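Local coordinates for protein CRISPR-associated endoribonuclease Cas6 1 (Methanocaldococcus jannaschii DSM 2661, PDB 5YI6) that probably cleaves transcripts of CRISPR repeat clusters as an RNA-binding endoribonuclease, processing them into CRISPR RNAs for antiviral defence, at residues A[7-13]-A[77-83]; A[30-34]-A[101-105]. The contacts are given in a common frame with arbitrary orientation. Residues are numbered along the deposited sequence.

In the fold
From the N terminus, the chain runs through strand 5-12, helix 23-35, the short strand 56-57, strand 78-85, helix 88-101 and the hairpin of strands 103-106 and 109-118. Contact 1 closes the loop from the first strand to strand 78-85, neighbours inside the antiparallel sheet. Contact 2 closes a second loop, from the end region of helix 23-35 to edge strand 103-106 of that sheet. The two loops cross, since their segments alternate along the sequence. Their centres lie about 12 Å apart and they pack directly, with Leu-81 CD2 4.0 Å from Ile-31 CD1. Contact 1 thus joins two strands of the N-terminal ferredoxin-like domain, and contact 2 its first helix to the sheet edge.

Contact 1 (A[7-13]-A[77-83]); sequences IELELQT and GKAYLYI. With PO4 (phosphate ion), chain H.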
loop_
_atom_site.group_PDB
_atom_site.type_symbol
_atom_site.label_atom_id
_atom_site.label_comp_id
_atom_site.label_asym_id
_atom_site.label_seq_id
_atom_site.Cartn_x
_atom_site.Cartn_y
_atom_site.Cartn_z
ATOM N N ILE A 7 -7.727 3.485 7.251
ATOM C CA ILE A 7 -7.438 4.554 8.195
ATOM C C ILE A 7 -6.308 5.419 7.650
ATOM O O ILE A 7 -5.462 4.993 6.854
ATOM C CB ILE A 7 -7.093 4.062 9.622
ATOM C CG1 ILE A 7 -5.861 3.186 9.623
ATOM C CG2 ILE A 7 -8.293 3.263 10.272
ATOM C CD1 ILE A 7 -4.571 3.897 9.923
ATOM N N GLU A 8 -6.354 6.660 8.050
ATOM C CA GLU A 8 -5.285 7.628 7.852
ATOM C C GLU A 8 -4.585 7.856 9.191
ATOM O O GLU A 8 -5.160 8.463 10.102
ATOM C CB GLU A 8 -5.904 8.914 7.320
ATOM C CG GLU A 8 -4.872 10.076 7.259
ATOM C CD GLU A 8 -5.560 11.392 7.006
ATOM O OE1 GLU A 8 -5.816 12.146 7.975
ATOM O OE2 GLU A 8 -5.851 11.660 5.830
ATOM N N LEU A 9 -3.335 7.418 9.311
ATOM C CA LEU A 9 -2.561 7.690 10.507
ATOM C C LEU A 9 -1.969 9.071 10.369
ATOM O O LEU A 9 -1.225 9.325 9.411
ATOM C CB LEU A 9 -1.398 6.732 10.732
ATOM C CG LEU A 9 -1.457 5.379 11.360
ATOM C CD1 LEU A 9 0.019 4.943 11.589
ATOM C CD2 LEU A 9 -2.241 5.518 12.665
ATOM N N GLU A 10 -2.273 9.935 11.341
ATOM C CA GLU A 10 -1.746 11.292 11.355
ATOM C C GLU A 10 -0.451 11.286 12.148
ATOM O O GLU A 10 -0.464 11.005 13.352
ATOM C CB GLU A 10 -2.785 12.232 11.992
ATOM C CG GLU A 10 -4.145 12.095 11.294
ATOM C CD GLU A 10 -5.215 13.067 11.817
ATOM O OE1 GLU A 10 -4.948 13.821 12.770
ATOM O OE2 GLU A 10 -6.325 13.050 11.269
ATOM N N LEU A 11 0.659 11.582 11.481
ATOM C CA LEU A 11 1.981 11.508 12.067
ATOM C C LEU A 11 2.546 12.913 12.235
ATOM O O LEU A 11 2.240 13.809 11.443
ATOM C CB LEU A 11 2.935 10.683 11.184
ATOM C CG LEU A 11 2.453 9.268 10.830
ATOM C CD1 LEU A 11 3.412 8.598 9.819
ATOM C CD2 LEU A 11 2.391 8.442 12.093
ATOM N N GLN A 12 3.432 13.072 13.216
ATOM C CA GLN A 12 4.027 14.392 13.471
ATOM C C GLN A 12 5.494 14.205 13.799
ATOM O O GLN A 12 5.825 13.450 14.723
ATOM C CB GLN A 12 3.302 15.092 14.636
ATOM C CG GLN A 12 3.925 16.433 15.042
ATOM C CD GLN A 12 3.429 17.558 14.177
ATOM O OE1 GLN A 12 2.261 17.916 14.252
ATOM N NE2 GLN A 12 4.310 18.139 13.364
ATOM N N THR A 13 6.367 14.867 13.042
ATOM C CA THR A 13 7.796 14.921 13.356
ATOM C C THR A 13 8.200 16.400 13.461
ATOM O O THR A 13 7.343 17.281 13.517
ATOM C CB THR A 13 8.618 14.162 12.317
ATOM O OG1 THR A 13 9.981 14.078 12.757
ATOM C CG2 THR A 13 8.565 14.843 10.935
ATOM N N GLY A 77 5.931 19.518 9.845
ATOM C CA GLY A 77 6.235 18.267 10.494
ATOM C C GLY A 77 5.171 17.198 10.336
ATOM O O GLY A 77 5.394 16.056 10.777
ATOM N N LYS A 78 4.031 17.517 9.718
ATOM C CA LYS A 78 2.974 16.514 9.583
ATOM C C LYS A 78 3.206 15.617 8.374
ATOM O O LYS A 78 3.723 16.045 7.341
ATOM C CB LYS A 78 1.609 17.187 9.461
ATOM C CG LYS A 78 1.186 17.918 10.788
ATOM C CD LYS A 78 -0.168 18.571 10.669
ATOM C CE LYS A 78 -0.523 19.280 11.991
ATOM N NZ LYS A 78 -1.806 20.004 11.855
ATOM N N ALA A 79 2.817 14.347 8.523
ATOM C CA ALA A 79 2.771 13.420 7.402
ATOM C C ALA A 79 1.599 12.472 7.645
ATOM O O ALA A 79 1.060 12.398 8.747
ATOM C CB ALA A 79 4.075 12.625 7.216
ATOM N N TYR A 80 1.161 11.804 6.581
ATOM C CA TYR A 80 -0.042 10.976 6.660
ATOM C C TYR A 80 0.280 9.620 6.059
ATOM O O TYR A 80 0.841 9.556 4.970
ATOM C CB TYR A 80 -1.198 11.631 5.902
ATOM C CG TYR A 80 -1.502 12.973 6.547
ATOM C CD1 TYR A 80 -2.434 13.059 7.580
ATOM C CD2 TYR A 80 -0.817 14.120 6.165
ATOM C CE1 TYR A 80 -2.721 14.272 8.183
ATOM C CE2 TYR A 80 -1.058 15.329 6.803
ATOM C CZ TYR A 80 -2.016 15.391 7.790
ATOM O OH TYR A 80 -2.300 16.582 8.409
ATOM N N LEU A 81 -0.117 8.549 6.745
ATOM C CA LEU A 81 0.129 7.197 6.251
ATOM C C LEU A 81 -1.228 6.506 6.162
ATOM O O LEU A 81 -1.924 6.396 7.163
ATOM C CB LEU A 81 1.096 6.452 7.188
ATOM C CG LEU A 81 1.301 4.952 6.941
ATOM C CD1 LEU A 81 1.963 4.793 5.558
ATOM C CD2 LEU A 81 2.138 4.331 8.048
ATOM N N TYR A 82 -1.601 6.042 4.978
ATOM C CA TYR A 82 -2.887 5.363 4.791
ATOM C C TYR A 82 -2.643 3.864 4.873
ATOM O O TYR A 82 -1.675 3.371 4.289
ATOM C CB TYR A 82 -3.505 5.704 3.428
ATOM C CG TYR A 82 -3.758 7.182 3.355
ATOM C CD1 TYR A 82 -4.977 7.702 3.752
ATOM C CD2 TYR A 82 -2.719 8.075 3.034
ATOM C CE1 TYR A 82 -5.204 9.094 3.764
ATOM C CE2 TYR A 82 -2.935 9.464 3.045
ATOM C CZ TYR A 82 -4.184 9.960 3.418
ATOM O OH TYR A 82 -4.407 11.334 3.450
ATOM N N ILE A 83 -3.529 3.144 5.593
ATOM C CA ILE A 83 -3.409 1.698 5.777
ATOM C C ILE A 83 -4.806 1.120 5.616
ATOM O O ILE A 83 -5.774 1.691 6.126
ATOM C CB ILE A 83 -2.872 1.303 7.172
ATOM C CG1 ILE A 83 -1.655 2.152 7.582
ATOM C CG2 ILE A 83 -2.541 -0.209 7.195
ATOM C CD1 ILE A 83 -1.056 1.828 9.020
HETATM P P PO4 H . -4.681 17.807 11.056
HETATM O O1 PO4 H . -4.440 16.702 10.032
HETATM O O2 PO4 H . -6.018 17.672 11.750
HETATM O O3 PO4 H . -4.650 19.135 10.313
HETATM O O4 PO4 H . -3.581 17.754 12.099
#
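Backbone bonding defines this contact: the strands run antiparallel, with axes 4.5 Å apart at closest approach and at 155°. Ile-7, Leu-9 and Leu-11 form hydrogen-bonded pairs with Ile-83, Leu-81 and Ala-79, each giving and receiving one bond; Leu-9 N to Leu-81 O is 2.8 Å and Leu-81 N to Leu-9 O is 3.0 Å. Thr-13 N adds a 2.7 Å bond to Gly-77 O. Gly-77 has phi 78°, and a CB there would clash with Thr-13 O, so the tight end suits glycine.

Apolar packing occupies the face bearing these hydrogen-bonded pairs. Leu-9 CD1 lies 4.2 Å from both Leu-81 CD2 and Ile-83 CD1, and Leu-11 CD1 is 4.1 Å from Leu-81 CB. Helix 88-101 packs on Ile-7, Leu-9 and Ile-83, and helix 23-35 on Leu-81.

The opposite face is polar. Glu-8 OE2 makes a weak hydrogen bond to Tyr-82 OH at 2.8 Å, but its stronger partner is Arg-63, in a salt bridge; Arg-63 also forms a cation-pi contact with Tyr-80. A phosphate, probably from the crystallisation liquor, accepts hydrogen bonds at O1 from Tyr-80 OH (2.7 Å) and at O4 from Lys-78 NZ (2.9 Å).

The chemistry thus implies a two-sided central strand pair of a ferredoxin-like fold: one face buried beneath helices, the other polar and able to hold an anion.

Contact 2 (A[30-34]-A[101-105]); sequences AIYNK and DGKLR. With PO4 (phosphate ion), chain I.
A single ammonium group, Lys-34 NZ, gathers most of the polar bonding here: a salt bridge to Asp-101 OD2 at 2.6 Å, hydrogen bonds to Lys-103 O at 2.9 Å and phosphate O4 at 3.0 Å, and a water 3.0 Å away that also accepts from Arg-105 N (2.9 Å). Residues 30-34 are helical, with Lys-34 N 3.0 Å from Ala-30 O; 103-105 are extended. The axes approach to 9.2 Å, their directions 135° apart. Lys-34 reaches across with chi1 and chi2 m, then chi3 and chi4 t. Asp-101 (chi1 t) ends a helix, and Gly-102, at phi 89°, turns the chain into the strand. Beneath the charges, Leu-104 (chi1 t, chi2 p) sets CD1 4.0 Å from Ala-30 CB and 3.9 Å from Lys-34 CE, while Ala-30 CB lies 3.3 Å from Arg-105 O. Tyr-32, the proton acceptor by similarity, stays out of reach of 101-105. Helix 23-35, first of the N-terminal ferredoxin-like domain as in other Cas6 proteins, here meets the extra edge strand leading into strand 109-118.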
loop_
_atom_site.group_PDB
_atom_site.type_symbol
_atom_site.label_atom_id
_atom_site.label_comp_id
_atom_site.label_asym_id
_atom_site.label_seq_id
_atom_site.Cartn_x
_atom_site.Cartn_y
_atom_site.Cartn_z
ATOM N N ALA A 30 9.681 -0.687 8.884
ATOM C CA ALA A 30 9.126 -0.221 10.160
ATOM C C ALA A 30 7.757 -0.836 10.429
ATOM O O ALA A 30 7.454 -1.244 11.559
ATOM C CB ALA A 30 9.024 1.309 10.159
ATOM N N ILE A 31 6.921 -0.914 9.395
ATOM C CA ILE A 31 5.581 -1.483 9.582
ATOM C C ILE A 31 5.691 -2.965 9.921
ATOM O O ILE A 31 5.022 -3.466 10.843
ATOM C CB ILE A 31 4.716 -1.243 8.330
ATOM C CG1 ILE A 31 4.389 0.265 8.165
ATOM C CG2 ILE A 31 3.449 -2.127 8.367
ATOM C CD1 ILE A 31 3.632 0.863 9.350
ATOM N N TYR A 32 6.521 -3.692 9.154
ATOM C CA TYR A 32 6.755 -5.103 9.471
ATOM C C TYR A 32 7.194 -5.269 10.928
ATOM O O TYR A 32 6.683 -6.132 11.660
ATOM C CB TYR A 32 7.801 -5.669 8.513
ATOM C CG TYR A 32 8.104 -7.136 8.788
ATOM C CD1 TYR A 32 7.439 -8.142 8.091
ATOM C CD2 TYR A 32 9.015 -7.501 9.773
ATOM C CE1 TYR A 32 7.698 -9.512 8.360
ATOM C CE2 TYR A 32 9.263 -8.854 10.056
ATOM C CZ TYR A 32 8.611 -9.841 9.333
ATOM O OH TYR A 32 8.860 -11.169 9.627
ATOM N N ASN A 33 8.152 -4.441 11.373
ATOM C CA ASN A 33 8.685 -4.581 12.716
ATOM C C ASN A 33 7.642 -4.287 13.775
ATOM O O ASN A 33 7.663 -4.942 14.822
ATOM C CB ASN A 33 9.937 -3.689 12.908
ATOM C CG ASN A 33 11.124 -4.175 12.054
ATOM O OD1 ASN A 33 11.103 -5.292 11.535
ATOM N ND2 ASN A 33 12.129 -3.316 11.867
ATOM N N LYS A 34 6.710 -3.347 13.527
ATOM C CA LYS A 34 5.625 -3.124 14.491
ATOM C C LYS A 34 4.733 -4.357 14.578
ATOM O O LYS A 34 4.400 -4.826 15.669
ATOM C CB LYS A 34 4.759 -1.913 14.102
ATOM C CG LYS A 34 5.496 -0.550 14.096
ATOM C CD LYS A 34 6.046 -0.246 15.486
ATOM C CE LYS A 34 6.530 1.231 15.541
ATOM N NZ LYS A 34 7.182 1.549 16.847
ATOM N N ASP A 101 1.593 2.459 21.409
ATOM C CA ASP A 101 3.019 2.672 21.224
ATOM C C ASP A 101 3.325 4.167 21.075
ATOM O O ASP A 101 4.123 4.744 21.838
ATOM C CB ASP A 101 3.438 1.848 19.984
ATOM C CG ASP A 101 4.875 2.032 19.565
ATOM O OD1 ASP A 101 5.587 2.907 20.096
ATOM O OD2 ASP A 101 5.301 1.280 18.665
ATOM N N GLY A 102 2.697 4.807 20.090
ATOM C CA GLY A 102 2.755 6.244 19.936
ATOM C C GLY A 102 3.895 6.768 19.091
ATOM O O GLY A 102 3.933 7.978 18.821
ATOM N N LYS A 103 4.828 5.919 18.675
ATOM C CA LYS A 103 5.975 6.370 17.905
ATOM C C LYS A 103 6.247 5.454 16.722
ATOM O O LYS A 103 6.096 4.234 16.811
ATOM C CB LYS A 103 7.239 6.487 18.769
ATOM C CG LYS A 103 7.030 7.431 19.954
ATOM C CD LYS A 103 8.325 8.009 20.442
ATOM C CE LYS A 103 8.746 9.128 19.477
ATOM N NZ LYS A 103 10.085 9.713 19.768
ATOM N N LEU A 104 6.664 6.052 15.614
ATOM C CA LEU A 104 7.015 5.296 14.409
ATOM C C LEU A 104 8.278 5.900 13.829
ATOM O O LEU A 104 8.295 7.082 13.491
ATOM C CB LEU A 104 5.878 5.346 13.365
ATOM C CG LEU A 104 6.190 4.662 12.022
ATOM C CD1 LEU A 104 6.194 3.154 12.210
ATOM C CD2 LEU A 104 5.149 5.061 10.984
ATOM N N ARG A 105 9.345 5.118 13.733
ATOM C CA ARG A 105 10.578 5.605 13.147
ATOM C C ARG A 105 10.692 5.066 11.724
ATOM O O ARG A 105 10.568 3.853 11.505
ATOM C CB ARG A 105 11.792 5.179 13.974
ATOM C CG ARG A 105 13.099 5.758 13.453
ATOM C CD ARG A 105 14.299 5.196 14.206
ATOM N NE ARG A 105 14.304 3.727 14.161
ATOM C CZ ARG A 105 14.825 2.963 13.189
ATOM N NH1 ARG A 105 15.415 3.496 12.119
ATOM N NH2 ARG A 105 14.746 1.639 13.288
HETATM P P PO4 I . 9.521 -1.639 17.677
HETATM O O1 PO4 I . 9.222 -2.071 16.252
HETATM O O2 PO4 I . 10.870 -2.195 18.085
HETATM O O3 PO4 I . 8.479 -2.178 18.645
HETATM O O4 PO4 I . 9.560 -0.122 17.739
HETATM O O HOH W 1 9.434 2.591 15.081
#